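Local coordinates for beta-glucoside phosphorylase BglX (PDB 5VQE), which probably cleaves beta-glucosides with phosphate as the acceptor, as a beta-glucoside phosphorylase of glycoside hydrolase family 3, at residues 127-139 / 371-383. Residues are numbered along the deposited sequence; the frame is centred on the assembly and turned at random.
Sequences HLGEVCASEGSAV and AMERIQSKKHKKW
The imidazole of H127 lies flat on the indole of W383, the two planes only 3° apart and the ring centroid of H127 3.8 Å from that of the W383 pyrrole ring. CB of H127 continues the overlap onto the six-membered ring as a CH-pi contact. Aliphatic K379 CG rests on the opposite indole face, while V131 CG2 meets the rim in plane, 3.6 Å from W383 CE3. The same V131 methyl also sits over one face of the H380 ring. That ring is gripped at its edge: H380 ND1 donates to E135 OE2 at 2.8 Å, nearly straight at 165°, on the anti side but tilted out of the carboxylate plane. Q376 N comes down on the same oxygen from above the opposite face, at 3.1 Å, and T108 OG1 also bonds to it, so three partners hold OE2. A water links H380 NE2 to S134 OG. This contact joins helix 122-138 of the family 3 N-terminal TIM-barrel region to the start of helix 378-391, the two axes running roughly antiparallel; S377, which closes a type II turn begun at R374, is the N-cap of helix 378-391. Replacing W383 by an alanine would probably leave the H127 ring without its stacking partner, free to turn, and open a gap beside V131. At the first position of the turn, the R374 chain bends at chi3 (-65°), which brings its guanidinium back to the helix backbone: NH1 donates to S134 O at 3.0 Å, in the carbonyl plane and on a lone pair, with weaker bonds from NE to the carbonyl and hydroxyl of S134. Beyond it the contact turns apolar, A138 CB packing against I375 CD1 at 4.2 Å and V139 CG1 lying 3.8 Å from M372 SD, beside helix 69-82.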
ATOM      1  N   HIS A 127       0.910  -7.244 -14.407  1.00 12.62           N
ATOM      2  CA  HIS A 127      -0.197  -8.131 -14.067  1.00 13.80           C
ATOM      3  C   HIS A 127      -0.840  -7.731 -12.748  1.00 10.19           C
ATOM      4  O   HIS A 127      -2.067  -7.718 -12.634  1.00 10.21           O
ATOM      5  CB  HIS A 127       0.288  -9.579 -14.014  1.00 15.56           C
ATOM      6  CG  HIS A 127       0.693 -10.116 -15.351  1.00 18.24           C
ATOM      7  ND1 HIS A 127       1.463 -11.248 -15.500  1.00 22.07           N
ATOM      8  CD2 HIS A 127       0.427  -9.672 -16.602  1.00 23.33           C
ATOM      9  CE1 HIS A 127       1.664 -11.473 -16.786  1.00 22.98           C
ATOM     10  NE2 HIS A 127       1.041 -10.535 -17.476  1.00 24.65           N
ATOM     11  N   LEU A 128      -0.031  -7.398 -11.740  1.00 11.91           N
ATOM     12  CA  LEU A 128      -0.585  -6.895 -10.485  1.00 11.24           C
ATOM     13  C   LEU A 128      -1.507  -5.710 -10.733  1.00  9.21           C
ATOM     14  O   LEU A 128      -2.627  -5.658 -10.217  1.00 12.82           O
ATOM     15  CB  LEU A 128       0.539  -6.491  -9.531  1.00  9.75           C
ATOM     16  CG  LEU A 128       0.073  -5.859  -8.217  1.00 10.53           C
ATOM     17  CD1 LEU A 128      -0.719  -6.867  -7.400  1.00 12.54           C
ATOM     18  CD2 LEU A 128       1.271  -5.344  -7.445  1.00 17.80           C
ATOM     19  N   GLY A 129      -1.033  -4.730 -11.502  1.00 10.76           N
ATOM     20  CA  GLY A 129      -1.853  -3.566 -11.791  1.00 11.02           C
ATOM     21  C   GLY A 129      -3.134  -3.919 -12.525  1.00 12.57           C
ATOM     22  O   GLY A 129      -4.198  -3.363 -12.237  1.00 11.17           O
ATOM     23  N   GLU A 130      -3.053  -4.844 -13.485  1.00 10.57           N
ATOM     24  CA  GLU A 130      -4.255  -5.286 -14.183  1.00 13.89           C
ATOM     25  C   GLU A 130      -5.274  -5.880 -13.218  1.00 10.83           C
ATOM     26  O   GLU A 130      -6.469  -5.585 -13.308  1.00 12.61           O
ATOM     27  CB  GLU A 130      -3.906  -6.303 -15.277  1.00 11.83           C
ATOM     28  CG  GLU A 130      -3.312  -5.690 -16.515  1.00 14.75           C
ATOM     29  CD  GLU A 130      -3.646  -6.470 -17.782  1.00 21.43           C
ATOM     30  OE1 GLU A 130      -4.836  -6.748 -18.019  1.00 21.26           O
ATOM     31  OE2 GLU A 130      -2.717  -6.785 -18.548  1.00 22.24           O
ATOM     32  N   VAL A 131      -4.834  -6.733 -12.292  1.00 10.79           N
ATOM     33  CA  VAL A 131      -5.790  -7.329 -11.358  1.00 13.54           C
ATOM     34  C   VAL A 131      -6.432  -6.245 -10.509  1.00 12.18           C
ATOM     35  O   VAL A 131      -7.652  -6.225 -10.308  1.00 11.14           O
ATOM     36  CB  VAL A 131      -5.123  -8.400 -10.479  1.00 12.79           C
ATOM     37  CG1 VAL A 131      -6.131  -8.954  -9.463  1.00 11.43           C
ATOM     38  CG2 VAL A 131      -4.575  -9.520 -11.336  1.00 15.04           C
ATOM     39  N   CYS A 132      -5.617  -5.329  -9.985  1.00 13.04           N
ATOM     40  CA  CYS A 132      -6.160  -4.266  -9.149  1.00 11.72           C
ATOM     41  C   CYS A 132      -7.218  -3.473  -9.902  1.00 10.89           C
ATOM     42  O   CYS A 132      -8.330  -3.259  -9.405  1.00 10.29           O
ATOM     43  CB  CYS A 132      -5.045  -3.331  -8.685  1.00  9.69           C
ATOM     44  SG  CYS A 132      -3.760  -4.077  -7.650  1.00 13.69           S
ATOM     45  N   ALA A 133      -6.880  -3.016 -11.102  1.00 10.52           N
ATOM     46  CA  ALA A 133      -7.767  -2.142 -11.850  1.00  9.45           C
ATOM     47  C   ALA A 133      -8.918  -2.918 -12.474  1.00 14.14           C
ATOM     48  O   ALA A 133     -10.051  -2.418 -12.527  1.00 12.57           O
ATOM     49  CB  ALA A 133      -6.968  -1.395 -12.915  1.00 10.63           C
ATOM     50  N   SER A 134      -8.652  -4.135 -12.948  1.00 11.55           N
ATOM     51  CA  SER A 134      -9.716  -4.950 -13.521  1.00 12.78           C
ATOM     52  C   SER A 134     -10.791  -5.244 -12.485  1.00 12.72           C
ATOM     53  O   SER A 134     -11.987  -5.052 -12.739  1.00 12.76           O
ATOM     54  CB  SER A 134      -9.142  -6.250 -14.085  1.00 14.49           C
ATOM     55  OG  SER A 134     -10.179  -7.054 -14.606  1.00 20.69           O
ATOM     56  N   GLU A 135     -10.385  -5.711 -11.302  1.00 12.91           N
ATOM     57  CA  GLU A 135     -11.363  -6.048 -10.270  1.00 12.08           C
ATOM     58  C   GLU A 135     -11.964  -4.794  -9.648  1.00 15.61           C
ATOM     59  O   GLU A 135     -13.173  -4.734  -9.398  1.00 11.93           O
ATOM     60  CB  GLU A 135     -10.702  -6.948  -9.225  1.00 13.47           C
ATOM     61  CG  GLU A 135     -10.170  -8.239  -9.858  1.00 12.43           C
ATOM     62  CD  GLU A 135      -9.838  -9.321  -8.861  1.00 14.69           C
ATOM     63  OE1 GLU A 135      -9.796  -9.028  -7.647  1.00 13.81           O
ATOM     64  OE2 GLU A 135      -9.630 -10.478  -9.296  1.00 13.38           O
ATOM     65  N   GLY A 136     -11.149  -3.761  -9.437  1.00 11.55           N
ATOM     66  CA  GLY A 136     -11.679  -2.514  -8.911  1.00 12.71           C
ATOM     67  C   GLY A 136     -12.691  -1.869  -9.840  1.00 10.52           C
ATOM     68  O   GLY A 136     -13.760  -1.439  -9.407  1.00  9.98           O
ATOM     69  N   SER A 137     -12.367  -1.787 -11.132  1.00 12.37           N
ATOM     70  CA  SER A 137     -13.262  -1.090 -12.054  1.00 13.82           C
ATOM     71  C   SER A 137     -14.585  -1.823 -12.213  1.00 15.42           C
ATOM     72  O   SER A 137     -15.606  -1.191 -12.506  1.00 14.59           O
ATOM     73  CB  SER A 137     -12.596  -0.890 -13.422  1.00 12.70           C
ATOM     74  OG  SER A 137     -12.277  -2.114 -14.068  1.00 14.35           O
ATOM     75  N   ALA A 138     -14.596  -3.143 -12.012  1.00 13.84           N
ATOM     76  CA  ALA A 138     -15.847  -3.893 -12.102  1.00 14.60           C
ATOM     77  C   ALA A 138     -16.883  -3.393 -11.106  1.00 16.06           C
ATOM     78  O   ALA A 138     -18.090  -3.476 -11.367  1.00 17.27           O
ATOM     79  CB  ALA A 138     -15.585  -5.379 -11.872  1.00 13.27           C
ATOM     80  N   VAL A 139     -16.441  -2.899  -9.950  1.00 13.43           N
ATOM     81  CA  VAL A 139     -17.361  -2.450  -8.920  1.00 14.09           C
ATOM     82  C   VAL A 139     -17.467  -0.937  -8.857  1.00 14.46           C
ATOM     83  O   VAL A 139     -18.155  -0.412  -7.972  1.00 13.15           O
ATOM     84  CB  VAL A 139     -16.970  -3.022  -7.540  1.00 13.58           C
ATOM     85  CG1 VAL A 139     -16.820  -4.534  -7.607  1.00 21.16           C
ATOM     86  CG2 VAL A 139     -15.697  -2.381  -7.003  1.00 14.79           C
ATOM     87  N   ALA A 371     -19.085  -7.759 -15.868  1.00 25.30           N
ATOM     88  CA  ALA A 371     -17.729  -7.384 -15.475  1.00 23.28           C
ATOM     89  C   ALA A 371     -17.325  -8.026 -14.155  1.00 18.93           C
ATOM     90  O   ALA A 371     -16.134  -8.264 -13.920  1.00 18.97           O
ATOM     91  CB  ALA A 371     -17.616  -5.862 -15.381  1.00 24.19           C
ATOM     92  N   MET A 372     -18.293  -8.309 -13.283  1.00 17.93           N
ATOM     93  CA  MET A 372     -17.988  -8.904 -11.988  1.00 19.78           C
ATOM     94  C   MET A 372     -17.335 -10.270 -12.121  1.00 19.24           C
ATOM     95  O   MET A 372     -16.667 -10.716 -11.180  1.00 17.93           O
ATOM     96  CB  MET A 372     -19.263  -9.037 -11.156  1.00 21.83           C
ATOM     97  CG  MET A 372     -19.972  -7.728 -10.891  1.00 25.64           C
ATOM     98  SD  MET A 372     -19.058  -6.704  -9.742  1.00 25.21           S
ATOM     99  CE  MET A 372     -19.527  -7.463  -8.191  1.00 22.36           C
ATOM    100  N   GLU A 373     -17.523 -10.949 -13.254  1.00 23.13           N
ATOM    101  CA  GLU A 373     -16.919 -12.261 -13.453  1.00 20.79           C
ATOM    102  C   GLU A 373     -15.403 -12.200 -13.537  1.00 16.73           C
ATOM    103  O   GLU A 373     -14.755 -13.244 -13.441  1.00 17.81           O
ATOM    104  CB  GLU A 373     -17.477 -12.916 -14.722  1.00 23.82           C
ATOM    105  CG  GLU A 373     -18.970 -13.216 -14.638  1.00 28.46           C
ATOM    106  CD  GLU A 373     -19.523 -13.867 -15.894  1.00 36.54           C
ATOM    107  OE1 GLU A 373     -18.765 -14.575 -16.597  1.00 38.38           O
ATOM    108  OE2 GLU A 373     -20.722 -13.669 -16.181  1.00 39.68           O
ATOM    109  N   ARG A 374     -14.823 -11.013 -13.715  1.00 16.49           N
ATOM    110  CA  ARG A 374     -13.371 -10.885 -13.700  1.00 19.80           C
ATOM    111  C   ARG A 374     -12.800 -11.073 -12.307  1.00 15.93           C
ATOM    112  O   ARG A 374     -11.611 -11.388 -12.175  1.00 16.91           O
ATOM    113  CB  ARG A 374     -12.947  -9.513 -14.227  1.00 17.61           C
ATOM    114  CG  ARG A 374     -13.484  -9.176 -15.595  1.00 16.57           C
ATOM    115  CD  ARG A 374     -12.761  -7.989 -16.187  1.00 18.23           C
ATOM    116  NE  ARG A 374     -12.962  -6.743 -15.446  1.00 15.74           N
ATOM    117  CZ  ARG A 374     -13.831  -5.786 -15.766  1.00 17.77           C
ATOM    118  NH1 ARG A 374     -13.902  -4.678 -15.027  1.00 15.03           N
ATOM    119  NH2 ARG A 374     -14.614  -5.911 -16.829  1.00 16.50           N
ATOM    120  N   ILE A 375     -13.605 -10.851 -11.270  1.00 18.09           N
ATOM    121  CA  ILE A 375     -13.109 -10.926  -9.903  1.00 19.15           C
ATOM    122  C   ILE A 375     -12.911 -12.386  -9.527  1.00 18.02           C
ATOM    123  O   ILE A 375     -13.813 -13.215  -9.705  1.00 17.24           O
ATOM    124  CB  ILE A 375     -14.077 -10.222  -8.941  1.00 15.74           C
ATOM    125  CG1 ILE A 375     -14.303  -8.775  -9.397  1.00 16.01           C
ATOM    126  CG2 ILE A 375     -13.521 -10.249  -7.533  1.00 18.41           C
ATOM    127  CD1 ILE A 375     -15.333  -8.002  -8.585  1.00 16.74           C
ATOM    128  N   GLN A 376     -11.721 -12.704  -9.009  1.00 15.04           N
ATOM    129  CA  GLN A 376     -11.307 -14.081  -8.728  1.00 15.61           C
ATOM    130  C   GLN A 376     -11.403 -14.954  -9.974  1.00 21.45           C
ATOM    131  O   GLN A 376     -11.671 -16.155  -9.889  1.00 19.65           O
ATOM    132  CB  GLN A 376     -12.116 -14.686  -7.577  1.00 19.82           C
ATOM    133  CG  GLN A 376     -11.744 -14.123  -6.216  1.00 21.04           C
ATOM    134  CD  GLN A 376     -12.309 -14.940  -5.070  1.00 27.15           C
ATOM    135  OE1 GLN A 376     -11.978 -16.114  -4.907  1.00 30.71           O
ATOM    136  NE2 GLN A 376     -13.169 -14.325  -4.271  1.00 24.09           N
ATOM    137  N   SER A 377     -11.158 -14.363 -11.138  1.00 17.38           N
ATOM    138  CA  SER A 377     -11.168 -15.118 -12.378  1.00 18.79           C
ATOM    139  C   SER A 377      -9.974 -16.069 -12.439  1.00 19.97           C
ATOM    140  O   SER A 377      -8.970 -15.910 -11.734  1.00 17.93           O
ATOM    141  CB  SER A 377     -11.144 -14.172 -13.578  1.00 21.69           C
ATOM    142  OG  SER A 377      -9.921 -13.463 -13.634  1.00 22.61           O
ATOM    143  N   LYS A 378     -10.092 -17.076 -13.309  1.00 16.11           N
ATOM    144  CA  LYS A 378      -9.013 -18.047 -13.452  1.00 17.72           C
ATOM    145  C   LYS A 378      -7.720 -17.360 -13.878  1.00 16.40           C
ATOM    146  O   LYS A 378      -6.638 -17.697 -13.382  1.00 16.09           O
ATOM    147  CB  LYS A 378      -9.406 -19.132 -14.461  1.00 16.72           C
ATOM    148  N   LYS A 379      -7.818 -16.388 -14.785  1.00 17.68           N
ATOM    149  CA  LYS A 379      -6.642 -15.641 -15.226  1.00 19.06           C
ATOM    150  C   LYS A 379      -5.930 -14.991 -14.042  1.00 15.79           C
ATOM    151  O   LYS A 379      -4.702 -15.080 -13.914  1.00 16.24           O
ATOM    152  CB  LYS A 379      -7.068 -14.583 -16.254  1.00 19.85           C
ATOM    153  CG  LYS A 379      -5.947 -13.727 -16.824  1.00 21.62           C
ATOM    154  CD  LYS A 379      -6.515 -12.526 -17.603  1.00 27.06           C
ATOM    155  CE  LYS A 379      -5.733 -12.265 -18.884  1.00 40.78           C
ATOM    156  NZ  LYS A 379      -5.826 -10.849 -19.358  1.00 42.13           N
ATOM    157  N   HIS A 380      -6.687 -14.333 -13.163  1.00 17.91           N
ATOM    158  CA  HIS A 380      -6.070 -13.626 -12.046  1.00 16.31           C
ATOM    159  C   HIS A 380      -5.450 -14.600 -11.051  1.00 18.04           C
ATOM    160  O   HIS A 380      -4.340 -14.365 -10.557  1.00 17.47           O
ATOM    161  CB  HIS A 380      -7.101 -12.737 -11.360  1.00 13.92           C
ATOM    162  CG  HIS A 380      -7.599 -11.624 -12.228  1.00 14.75           C
ATOM    163  ND1 HIS A 380      -8.595 -10.756 -11.834  1.00 16.90           N
ATOM    164  CD2 HIS A 380      -7.232 -11.236 -13.471  1.00 18.99           C
ATOM    165  CE1 HIS A 380      -8.822  -9.885 -12.801  1.00 14.37           C
ATOM    166  NE2 HIS A 380      -8.008 -10.153 -13.804  1.00 14.93           N
ATOM    167  N   LYS A 381      -6.143 -15.703 -10.753  1.00 18.94           N
ATOM    168  CA  LYS A 381      -5.581 -16.707  -9.856  1.00 18.90           C
ATOM    169  C   LYS A 381      -4.318 -17.312 -10.447  1.00 18.06           C
ATOM    170  O   LYS A 381      -3.356 -17.595  -9.724  1.00 18.02           O
ATOM    171  CB  LYS A 381      -6.618 -17.791  -9.572  1.00 20.83           C
ATOM    172  CG  LYS A 381      -7.879 -17.280  -8.885  1.00 22.13           C
ATOM    173  N   LYS A 382      -4.302 -17.503 -11.771  1.00 18.88           N
ATOM    174  CA  LYS A 382      -3.129 -18.043 -12.447  1.00 18.67           C
ATOM    175  C   LYS A 382      -1.923 -17.120 -12.299  1.00 18.24           C
ATOM    176  O   LYS A 382      -0.807 -17.580 -12.039  1.00 16.25           O
ATOM    177  CB  LYS A 382      -3.456 -18.268 -13.924  1.00 20.07           C
ATOM    178  CG  LYS A 382      -2.296 -18.763 -14.770  1.00 24.78           C
ATOM    179  CD  LYS A 382      -2.748 -19.063 -16.203  1.00 28.80           C
ATOM    180  N   TRP A 383      -2.126 -15.815 -12.472  1.00 15.51           N
ATOM    181  CA  TRP A 383      -1.030 -14.865 -12.305  1.00 15.79           C
ATOM    182  C   TRP A 383      -0.485 -14.891 -10.882  1.00 15.68           C
ATOM    183  O   TRP A 383       0.725 -14.762 -10.674  1.00 14.99           O
ATOM    184  CB  TRP A 383      -1.496 -13.453 -12.660  1.00 17.59           C
ATOM    185  CG  TRP A 383      -1.624 -13.186 -14.124  1.00 18.08           C
ATOM    186  CD1 TRP A 383      -1.037 -13.876 -15.139  1.00 20.83           C
ATOM    187  CD2 TRP A 383      -2.393 -12.142 -14.740  1.00 17.69           C
ATOM    188  NE1 TRP A 383      -1.392 -13.329 -16.352  1.00 20.48           N
ATOM    189  CE2 TRP A 383      -2.223 -12.263 -16.131  1.00 19.89           C
ATOM    190  CE3 TRP A 383      -3.211 -11.122 -14.248  1.00 13.84           C
ATOM    191  CZ2 TRP A 383      -2.837 -11.403 -17.033  1.00 21.47           C
ATOM    192  CZ3 TRP A 383      -3.814 -10.272 -15.137  1.00 16.53           C
ATOM    193  CH2 TRP A 383      -3.630 -10.416 -16.519  1.00 23.00           C
TER
HETATM  194  O   HOH W   1      -2.908  -8.988 -19.871  1.00 29.65           O
HETATM  195  O   HOH W   2      -8.979  -8.911 -16.188  1.00 19.68           O